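Local atomic coordinates of RIM-binding protein, isoform F (PDB entry 6Q9M), a protein that probably serves as a presynaptic active-zone scaffold that couples synaptic vesicle recruitment to release sites. Residues G66-S69 / T70-H73; H112-C115 / S116-V119; G154-S158 / T159-V163. One frame throughout, in Å; residues are numbered along the deposited sequence.

Interaction 1 (G66-S69 / T70-H73); sequences GVDS and TRPH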
ATOM      1  N   GLY A  66     -10.486  27.062   0.787  1.00 76.74           N
ATOM      2  CA  GLY A  66     -11.350  26.074   1.405  1.00 66.04           C
ATOM      3  C   GLY A  66     -10.593  24.978   2.130  1.00 73.27           C
ATOM      4  O   GLY A  66     -10.819  23.792   1.866  1.00 80.95           O
ATOM      5  N   VAL A  67      -9.673  25.341   3.025  1.00 71.49           N
ATOM      6  CA  VAL A  67      -8.943  24.367   3.836  1.00 72.96           C
ATOM      7  C   VAL A  67      -9.022  24.833   5.283  1.00 79.63           C
ATOM      8  O   VAL A  67      -8.274  25.729   5.697  1.00 71.72           O
ATOM      9  CB  VAL A  67      -7.488  24.202   3.392  1.00 68.67           C
ATOM     10  CG1 VAL A  67      -6.831  23.049   4.141  1.00 67.07           C
ATOM     11  CG2 VAL A  67      -7.424  23.973   1.904  1.00 68.79           C
ATOM     12  N   ASP A  68      -9.893  24.193   6.067  1.00 87.57           N
ATOM     13  CA  ASP A  68     -10.165  24.626   7.431  1.00 87.86           C
ATOM     14  C   ASP A  68      -8.929  24.451   8.309  1.00 82.13           C
ATOM     15  O   ASP A  68      -8.236  23.430   8.243  1.00 74.39           O
ATOM     16  CB  ASP A  68     -11.344  23.835   8.000  1.00 96.64           C
ATOM     17  CG  ASP A  68     -11.964  24.491   9.218  1.00106.08           C
ATOM     18  OD1 ASP A  68     -11.224  25.073  10.039  1.00108.28           O
ATOM     19  OD2 ASP A  68     -13.203  24.421   9.354  1.00112.09           O
ATOM     20  N   SER A  69      -8.654  25.459   9.136  1.00 83.77           N
ATOM     21  CA  SER A  69      -7.496  25.410  10.022  1.00 92.27           C
ATOM     22  C   SER A  69      -7.720  24.476  11.208  1.00 90.91           C
ATOM     23  O   SER A  69      -6.771  23.828  11.666  1.00 84.46           O
ATOM     24  CB  SER A  69      -7.158  26.819  10.517  1.00106.85           C
ATOM     25  OG  SER A  69      -5.881  26.859  11.129  1.00114.00           O
ATOM     26  N   THR A  70      -8.960  24.386  11.707  1.00 89.56           N
ATOM     27  CA  THR A  70      -9.234  23.608  12.915  1.00 99.31           C
ATOM     28  C   THR A  70      -9.005  22.112  12.702  1.00104.50           C
ATOM     29  O   THR A  70      -8.638  21.411  13.650  1.00112.96           O
ATOM     30  CB  THR A  70     -10.662  23.864  13.406  1.00107.49           C
ATOM     31  OG1 THR A  70     -11.606  23.321  12.473  1.00 98.85           O
ATOM     32  CG2 THR A  70     -10.916  25.364  13.581  1.00 84.45           C
ATOM     33  N   ARG A  71      -9.249  21.559  11.397  1.00 98.75           N
ATOM     34  CA  ARG A  71      -9.117  20.148  11.050  1.00 94.20           C
ATOM     35  C   ARG A  71      -7.724  19.824  10.504  1.00 87.00           C
ATOM     36  O   ARG A  71      -7.084  20.664   9.860  1.00 83.40           O
ATOM     37  CB  ARG A  71     -10.154  19.749   9.993  1.00 93.04           C
ATOM     38  CG  ARG A  71     -11.573  20.145  10.265  1.00 98.07           C
ATOM     39  CD  ARG A  71     -12.369  20.213   8.956  1.00 98.71           C
ATOM     40  NE  ARG A  71     -13.819  20.406   9.113  1.00109.32           N
ATOM     41  CZ  ARG A  71     -14.416  21.298   9.908  1.00114.34           C
ATOM     42  NH1 ARG A  71     -13.723  22.143  10.663  1.00113.41           N
ATOM     43  NH2 ARG A  71     -15.740  21.359   9.937  1.00120.00           N
ATOM     44  N   PRO A  72      -7.250  18.604  10.730  1.00 74.24           N
ATOM     45  CA  PRO A  72      -6.016  18.157  10.086  1.00 62.54           C
ATOM     46  C   PRO A  72      -6.284  17.825   8.629  1.00 62.14           C
ATOM     47  O   PRO A  72      -7.414  17.553   8.225  1.00 68.02           O
ATOM     48  CB  PRO A  72      -5.643  16.903  10.878  1.00 69.11           C
ATOM     49  CG  PRO A  72      -6.992  16.343  11.283  1.00 72.28           C
ATOM     50  CD  PRO A  72      -7.887  17.533  11.520  1.00 64.44           C
ATOM     51  N   HIS A  73      -5.219  17.862   7.833  1.00 61.07           N
ATOM     52  CA  HIS A  73      -5.366  17.659   6.398  1.00 61.42           C
ATOM     53  C   HIS A  73      -4.132  16.976   5.832  1.00 63.75           C
ATOM     54  O   HIS A  73      -3.024  17.137   6.349  1.00 65.26           O
ATOM     55  CB  HIS A  73      -5.582  18.986   5.657  1.00 54.64           C
ATOM     56  CG  HIS A  73      -6.869  19.659   5.998  1.00 61.19           C
ATOM     57  ND1 HIS A  73      -8.085  19.218   5.525  1.00 63.51           N
ATOM     58  CD2 HIS A  73      -7.132  20.725   6.789  1.00 63.91           C
ATOM     59  CE1 HIS A  73      -9.044  19.991   6.001  1.00 66.67           C
ATOM     60  NE2 HIS A  73      -8.492  20.915   6.767  1.00 67.93           N
TER
HETATM   61  O   HOH W   1      -6.063  21.408  13.208  1.00 64.50           O
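Asp68 folds back onto Thr70 and Arg71 in the loop between strands 61-65 and 73-81 of the first fibronectin type III domain, the E-F loop of that fold. Beginning at the backbone, CB of Asp68 lies against the aliphatic part of Arg71, 3.9 Å from CD. CG is placed anti to the backbone N (chi1 -162°), which swings the carboxylate forward over the residues that follow. One oxygen, OD1, accepts the backbone N-H of Thr70 at 2.9 Å from its N, closing an Asx turn; the N-H comes from above the carboxylate plane. The hydroxyl OG1 of Thr70 adds a weak bond to the same OD1, at 3.0 Å. At the other tip, OD2 forms a salt bridge to Arg71 NH1 (2.7 Å), lying over a face of the guanidinium, whose plane is only 18° from that of the carboxylate. Shortened to an alanine, this position is likely to leave the Thr70 N-H and hydroxyl without their shared acceptor and Arg71 without its carboxylate partner, the guanidinium freer to swing.

The backbone of the same residue is used too: His73 NE2 gives a weak bond to Asp68 O (2.9 Å), which sits at the ring edge in plane. Val67 CG1 covers one ring face in a CH-pi contact, 3.8 Å from the centroid. On the far nitrogen, ND1 bonds Asp47. With NE2 donating to a carbonyl and ND1 facing an acidic side chain, the imidazole is probably biased toward its protonated form.

Interaction 2 (H112-C115 / S116-V119); sequences HITC and SSAV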
ATOM      1  N   HIS A 112       3.404  -8.678  -3.595  1.00 60.62           N
ATOM      2  CA  HIS A 112       4.344  -9.431  -4.425  1.00 64.28           C
ATOM      3  C   HIS A 112       5.185 -10.371  -3.558  1.00 65.91           C
ATOM      4  O   HIS A 112       6.418 -10.386  -3.606  1.00 63.34           O
ATOM      5  CB  HIS A 112       5.221  -8.486  -5.247  1.00 65.06           C
ATOM      6  CG  HIS A 112       4.460  -7.685  -6.259  1.00 76.47           C
ATOM      7  ND1 HIS A 112       4.025  -6.397  -6.018  1.00 75.32           N
ATOM      8  CD2 HIS A 112       4.065  -7.986  -7.519  1.00 77.94           C
ATOM      9  CE1 HIS A 112       3.399  -5.939  -7.088  1.00 73.05           C
ATOM     10  NE2 HIS A 112       3.408  -6.883  -8.012  1.00 75.19           N
ATOM     11  N   ILE A 113       4.496 -11.127  -2.718  1.00 61.03           N
ATOM     12  CA  ILE A 113       5.153 -11.984  -1.745  1.00 57.24           C
ATOM     13  C   ILE A 113       5.629 -13.255  -2.431  1.00 55.56           C
ATOM     14  O   ILE A 113       4.872 -13.892  -3.170  1.00 57.49           O
ATOM     15  CB  ILE A 113       4.194 -12.302  -0.587  1.00 60.28           C
ATOM     16  CG1 ILE A 113       3.753 -10.998   0.096  1.00 59.90           C
ATOM     17  CG2 ILE A 113       4.840 -13.300   0.391  1.00 57.24           C
ATOM     18  CD1 ILE A 113       2.767 -11.199   1.236  1.00 59.69           C
ATOM     19  N   THR A 114       6.878 -13.628  -2.191  1.00 60.21           N
ATOM     20  CA  THR A 114       7.412 -14.908  -2.632  1.00 67.18           C
ATOM     21  C   THR A 114       7.895 -15.679  -1.401  1.00 69.54           C
ATOM     22  O   THR A 114       7.662 -15.274  -0.253  1.00 75.42           O
ATOM     23  CB  THR A 114       8.537 -14.718  -3.660  1.00 66.57           C
ATOM     24  OG1 THR A 114       9.683 -14.124  -3.029  1.00 66.10           O
ATOM     25  CG2 THR A 114       8.077 -13.845  -4.790  1.00 58.01           C
ATOM     26  N   CYS A 115       8.602 -16.784  -1.632  1.00 69.30           N
ATOM     27  CA  CYS A 115       9.144 -17.541  -0.506  1.00 73.26           C
ATOM     28  C   CYS A 115      10.311 -16.829   0.165  1.00 67.11           C
ATOM     29  O   CYS A 115      10.694 -17.208   1.278  1.00 60.30           O
ATOM     30  CB  CYS A 115       9.574 -18.939  -0.943  1.00 81.65           C
ATOM     31  SG  CYS A 115      10.510 -18.945  -2.450  1.00 91.59           S
ATOM     32  N   SER A 116      10.902 -15.824  -0.486  1.00 61.18           N
ATOM     33  CA  SER A 116      12.097 -15.191   0.047  1.00 57.07           C
ATOM     34  C   SER A 116      12.062 -13.669   0.014  1.00 56.42           C
ATOM     35  O   SER A 116      13.077 -13.041   0.348  1.00 52.83           O
ATOM     36  CB  SER A 116      13.320 -15.664  -0.723  1.00 53.20           C
ATOM     37  OG  SER A 116      13.277 -15.098  -2.012  1.00 62.72           O
ATOM     38  N   SER A 117      10.949 -13.054  -0.375  1.00 57.08           N
ATOM     39  CA  SER A 117      10.955 -11.615  -0.586  1.00 56.02           C
ATOM     40  C   SER A 117       9.531 -11.078  -0.581  1.00 55.26           C
ATOM     41  O   SER A 117       8.560 -11.827  -0.695  1.00 57.49           O
ATOM     42  CB  SER A 117      11.647 -11.267  -1.900  1.00 58.15           C
ATOM     43  OG  SER A 117      10.829 -11.657  -2.992  1.00 63.94           O
ATOM     44  N   ALA A 118       9.426  -9.753  -0.480  1.00 48.40           N
ATOM     45  CA  ALA A 118       8.143  -9.064  -0.510  1.00 54.84           C
ATOM     46  C   ALA A 118       8.392  -7.606  -0.868  1.00 56.47           C
ATOM     47  O   ALA A 118       9.467  -7.064  -0.602  1.00 61.55           O
ATOM     48  CB  ALA A 118       7.406  -9.173   0.834  1.00 45.93           C
ATOM     49  N   VAL A 119       7.410  -6.984  -1.507  1.00 53.32           N
ATOM     50  CA  VAL A 119       7.446  -5.546  -1.757  1.00 51.73           C
ATOM     51  C   VAL A 119       6.675  -4.869  -0.631  1.00 51.44           C
ATOM     52  O   VAL A 119       5.512  -5.207  -0.372  1.00 54.90           O
ATOM     53  CB  VAL A 119       6.872  -5.192  -3.141  1.00 50.95           C
ATOM     54  CG1 VAL A 119       6.510  -3.687  -3.244  1.00 44.13           C
ATOM     55  CG2 VAL A 119       7.873  -5.562  -4.231  1.00 55.10           C
TER
HETATM   56  O   HOH W   2       8.809  -9.572  -3.694  1.00 61.19           O
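The turn of the A-B hairpin in the second fibronectin domain, joining strands 106-111 and 118-123, is closed by Thr114 and Ser117. Their backbones meet first: Thr114 N donates to Ser117 O at 2.9 Å, and the bond is all but straight, 178° at the hydrogen, although the donor is tilted 25° from the carbonyl plane. The same carbonyl oxygen also receives a CA-H...O contact from Ile113 CA.

Two side chains then fill the mouth of the turn. In Thr114 and Ser117 alike the hydroxyl lies between the backbone N and the carbonyl carbon, which brings the two groups tip to tip: Thr114 OG1 and Ser117 OG are hydrogen-bonded at 2.7 Å. Thr114 OG1 also accepts the N-H of Ser116, 3.3 Å from its N, so that Thr114 forms an ST turn at the bend. One hydroxyl thus ties both the next-but-one amide and the facing serine. This is how the hairpin reverses between the outermost strand of the three-stranded A-B-E sheet and its central strand; Leu155 N probably bonds Ser116 O, tying the bend to the chain beyond strand 149-152.

Water 2 probably bridges the two arms further along, close to His112 O and hydrogen-bonded to Ser117 OG, 3.0 Å away. Apolar contacts are looser. CG1 of Ile113 touches the methyl CB of Ala118 at 4.1 Å, both on the side where Phe201 of strand 198-202 packs against them, and the CB of His112 rests beside CG2 of Val119, also at 4.1 Å. The Val119 side chain also touches Arg149 and Thr151 of the neighbouring strand 149-152.

Interaction 3 (G154-S158 / T159-V163); sequences GLAPS and TQYRV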
ATOM      1  N   GLY A 154      16.088 -11.839   1.603  1.00 51.57           N
ATOM      2  CA  GLY A 154      16.672 -12.533   2.742  1.00 46.70           C
ATOM      3  C   GLY A 154      15.676 -13.234   3.639  1.00 51.70           C
ATOM      4  O   GLY A 154      16.021 -13.581   4.785  1.00 51.54           O
ATOM      5  N   LEU A 155      14.442 -13.428   3.174  1.00 38.98           N
ATOM      6  CA  LEU A 155      13.436 -14.100   3.979  1.00 50.74           C
ATOM      7  C   LEU A 155      13.489 -15.609   3.747  1.00 54.09           C
ATOM      8  O   LEU A 155      14.033 -16.094   2.755  1.00 59.37           O
ATOM      9  CB  LEU A 155      12.036 -13.564   3.659  1.00 52.11           C
ATOM     10  CG  LEU A 155      11.850 -12.039   3.658  1.00 52.63           C
ATOM     11  CD1 LEU A 155      10.393 -11.659   3.556  1.00 51.78           C
ATOM     12  CD2 LEU A 155      12.459 -11.413   4.893  1.00 47.31           C
ATOM     13  N   ALA A 156      12.960 -16.335   4.688  1.00 49.92           N
ATOM     14  CA  ALA A 156      12.814 -17.778   4.627  1.00 55.62           C
ATOM     15  C   ALA A 156      11.394 -18.139   4.196  1.00 52.59           C
ATOM     16  O   ALA A 156      10.453 -17.375   4.443  1.00 47.69           O
ATOM     17  CB  ALA A 156      13.128 -18.410   5.990  1.00 48.21           C
ATOM     18  N   PRO A 157      11.187 -19.283   3.545  1.00 53.93           N
ATOM     19  CA  PRO A 157       9.842 -19.605   3.053  1.00 58.86           C
ATOM     20  C   PRO A 157       8.913 -19.983   4.195  1.00 56.66           C
ATOM     21  O   PRO A 157       9.344 -20.398   5.273  1.00 53.35           O
ATOM     22  CB  PRO A 157      10.072 -20.796   2.110  1.00 62.57           C
ATOM     23  CG  PRO A 157      11.547 -21.182   2.254  1.00 54.25           C
ATOM     24  CD  PRO A 157      12.111 -20.423   3.406  1.00 53.45           C
ATOM     25  N   SER A 158       7.613 -19.818   3.939  1.00 59.83           N
ATOM     26  CA  SER A 158       6.564 -20.241   4.873  1.00 68.08           C
ATOM     27  C   SER A 158       6.772 -19.678   6.281  1.00 65.40           C
ATOM     28  O   SER A 158       6.524 -20.351   7.283  1.00 77.74           O
ATOM     29  CB  SER A 158       6.461 -21.768   4.913  1.00 68.23           C
ATOM     30  OG  SER A 158       5.136 -22.156   5.205  1.00 80.22           O
ATOM     31  N   THR A 159       7.210 -18.426   6.361  1.00 55.90           N
ATOM     32  CA  THR A 159       7.615 -17.809   7.616  1.00 58.52           C
ATOM     33  C   THR A 159       6.880 -16.496   7.802  1.00 56.78           C
ATOM     34  O   THR A 159       6.642 -15.759   6.835  1.00 62.01           O
ATOM     35  CB  THR A 159       9.133 -17.530   7.668  1.00 63.11           C
ATOM     36  OG1 THR A 159       9.863 -18.731   7.385  1.00 63.32           O
ATOM     37  CG2 THR A 159       9.528 -16.995   9.048  1.00 50.25           C
ATOM     38  N   GLN A 160       6.539 -16.205   9.051  1.00 57.48           N
ATOM     39  CA  GLN A 160       5.788 -15.012   9.390  1.00 62.52           C
ATOM     40  C   GLN A 160       6.727 -13.853   9.657  1.00 62.98           C
ATOM     41  O   GLN A 160       7.730 -14.001  10.355  1.00 62.03           O
ATOM     42  CB  GLN A 160       4.918 -15.246  10.617  1.00 63.34           C
ATOM     43  CG  GLN A 160       3.548 -15.744  10.269  1.00 81.60           C
ATOM     44  CD  GLN A 160       3.114 -16.841  11.192  1.00 92.83           C
ATOM     45  OE1 GLN A 160       3.854 -17.232  12.094  1.00100.93           O
ATOM     46  NE2 GLN A 160       1.917 -17.356  10.975  1.00100.17           N
ATOM     47  N   TYR A 161       6.363 -12.684   9.136  1.00 62.45           N
ATOM     48  CA  TYR A 161       7.177 -11.495   9.276  1.00 53.01           C
ATOM     49  C   TYR A 161       6.291 -10.319   9.656  1.00 54.52           C
ATOM     50  O   TYR A 161       5.162 -10.189   9.168  1.00 55.49           O
ATOM     51  CB  TYR A 161       7.935 -11.201   7.989  1.00 43.26           C
ATOM     52  CG  TYR A 161       9.030 -12.197   7.713  1.00 50.28           C
ATOM     53  CD1 TYR A 161      10.209 -12.188   8.462  1.00 41.64           C
ATOM     54  CD2 TYR A 161       8.884 -13.166   6.721  1.00 57.66           C
ATOM     55  CE1 TYR A 161      11.217 -13.089   8.206  1.00 47.27           C
ATOM     56  CE2 TYR A 161       9.893 -14.090   6.470  1.00 61.71           C
ATOM     57  CZ  TYR A 161      11.057 -14.046   7.220  1.00 55.01           C
ATOM     58  OH  TYR A 161      12.070 -14.943   6.976  1.00 55.76           O
ATOM     59  N   ARG A 162       6.807  -9.485  10.554  1.00 45.94           N
ATOM     60  CA  ARG A 162       6.218  -8.198  10.881  1.00 38.17           C
ATOM     61  C   ARG A 162       7.181  -7.114  10.426  1.00 45.17           C
ATOM     62  O   ARG A 162       8.317  -7.046  10.914  1.00 49.76           O
ATOM     63  CB  ARG A 162       5.949  -8.088  12.376  1.00 46.66           C
ATOM     64  CG  ARG A 162       5.497  -6.703  12.809  1.00 60.33           C
ATOM     65  CD  ARG A 162       4.853  -6.769  14.185  1.00 60.05           C
ATOM     66  NE  ARG A 162       3.519  -7.357  14.131  1.00 52.01           N
ATOM     67  CZ  ARG A 162       2.757  -7.532  15.205  1.00 62.40           C
ATOM     68  NH1 ARG A 162       3.223  -7.155  16.390  1.00 67.20           N
ATOM     69  NH2 ARG A 162       1.540  -8.082  15.104  1.00 54.38           N
ATOM     70  N   VAL A 163       6.730  -6.246   9.529  1.00 46.16           N
ATOM     71  CA  VAL A 163       7.587  -5.181   9.026  1.00 45.73           C
ATOM     72  C   VAL A 163       6.963  -3.849   9.408  1.00 43.56           C
ATOM     73  O   VAL A 163       5.741  -3.680   9.305  1.00 58.71           O
ATOM     74  CB  VAL A 163       7.822  -5.318   7.502  1.00 51.38           C
ATOM     75  CG1 VAL A 163       6.554  -5.579   6.799  1.00 55.69           C
ATOM     76  CG2 VAL A 163       8.519  -4.061   6.946  1.00 60.26           C
TER
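Tyr161 is brought to Leu155 and Ala156 by two torsions: its CG stands opposite the carbonyl carbon and beside the backbone N (chi1 -70°), and chi2 of -73° turns the ring so that one face receives Leu155. Leu155 likewise holds its CG opposite the carbonyl carbon, and the two side chains run alongside, pointing opposite ways. CD2 of Leu155 sits over the ring in a CH-pi contact, 3.9 Å from the Tyr161 centroid, while Leu155 CB touches Tyr161 CE2 at 3.6 Å. Leu155 is in turn packed on Phe201 of strand 198-202.

At the tip of the ring, OH of Tyr161 takes the backbone N-H of Ala156, 2.8 Å from N and practically linear at 177°. A tyrosine near the start of a strand whose hydroxyl reaches back to the backbone of the preceding connection is a tyrosine corner, here in the E-F loop between strands 149-152 and 160-167 of this fibronectin type III domain. Ala156 O lies at the ring edge, in plane, and is bonded by the hydroxyl of Thr203.

Thr159 lies at the bend between. Its OG1 donates to Pro157 O at 2.7 Å, meeting the oxygen from well above the carbonyl plane; the threonine's own N-H is bonded to Thr203.

The amide bond holds the phenolic oxygen at the loop backbone, while the leucine over the face probably limits the turning of the ring; together they are likely to hold the loop's course.

From the N terminus, interaction 1 comes first, closing the loop between strands 61-65 and 73-81 of the first fibronectin domain. The chain then enters the second domain, where interaction 2 turns it between strands 106-111 and 118-123 and interaction 3 closes the passage from strand 149-152 to strand 160-167. The three follow in series; none nests in or crosses another. Interaction 1 stands apart, its centre about 39 Å and 41 Å from those of interactions 2 and 3, though 66-73 and 154-161 appear to be equivalent E-F connections, His73 taking the place that Tyr161 has in the tyrosine corner. Interactions 2 and 3 touch through backbone and through Cys115 on Pro157, joining two turns at one end of the sandwich.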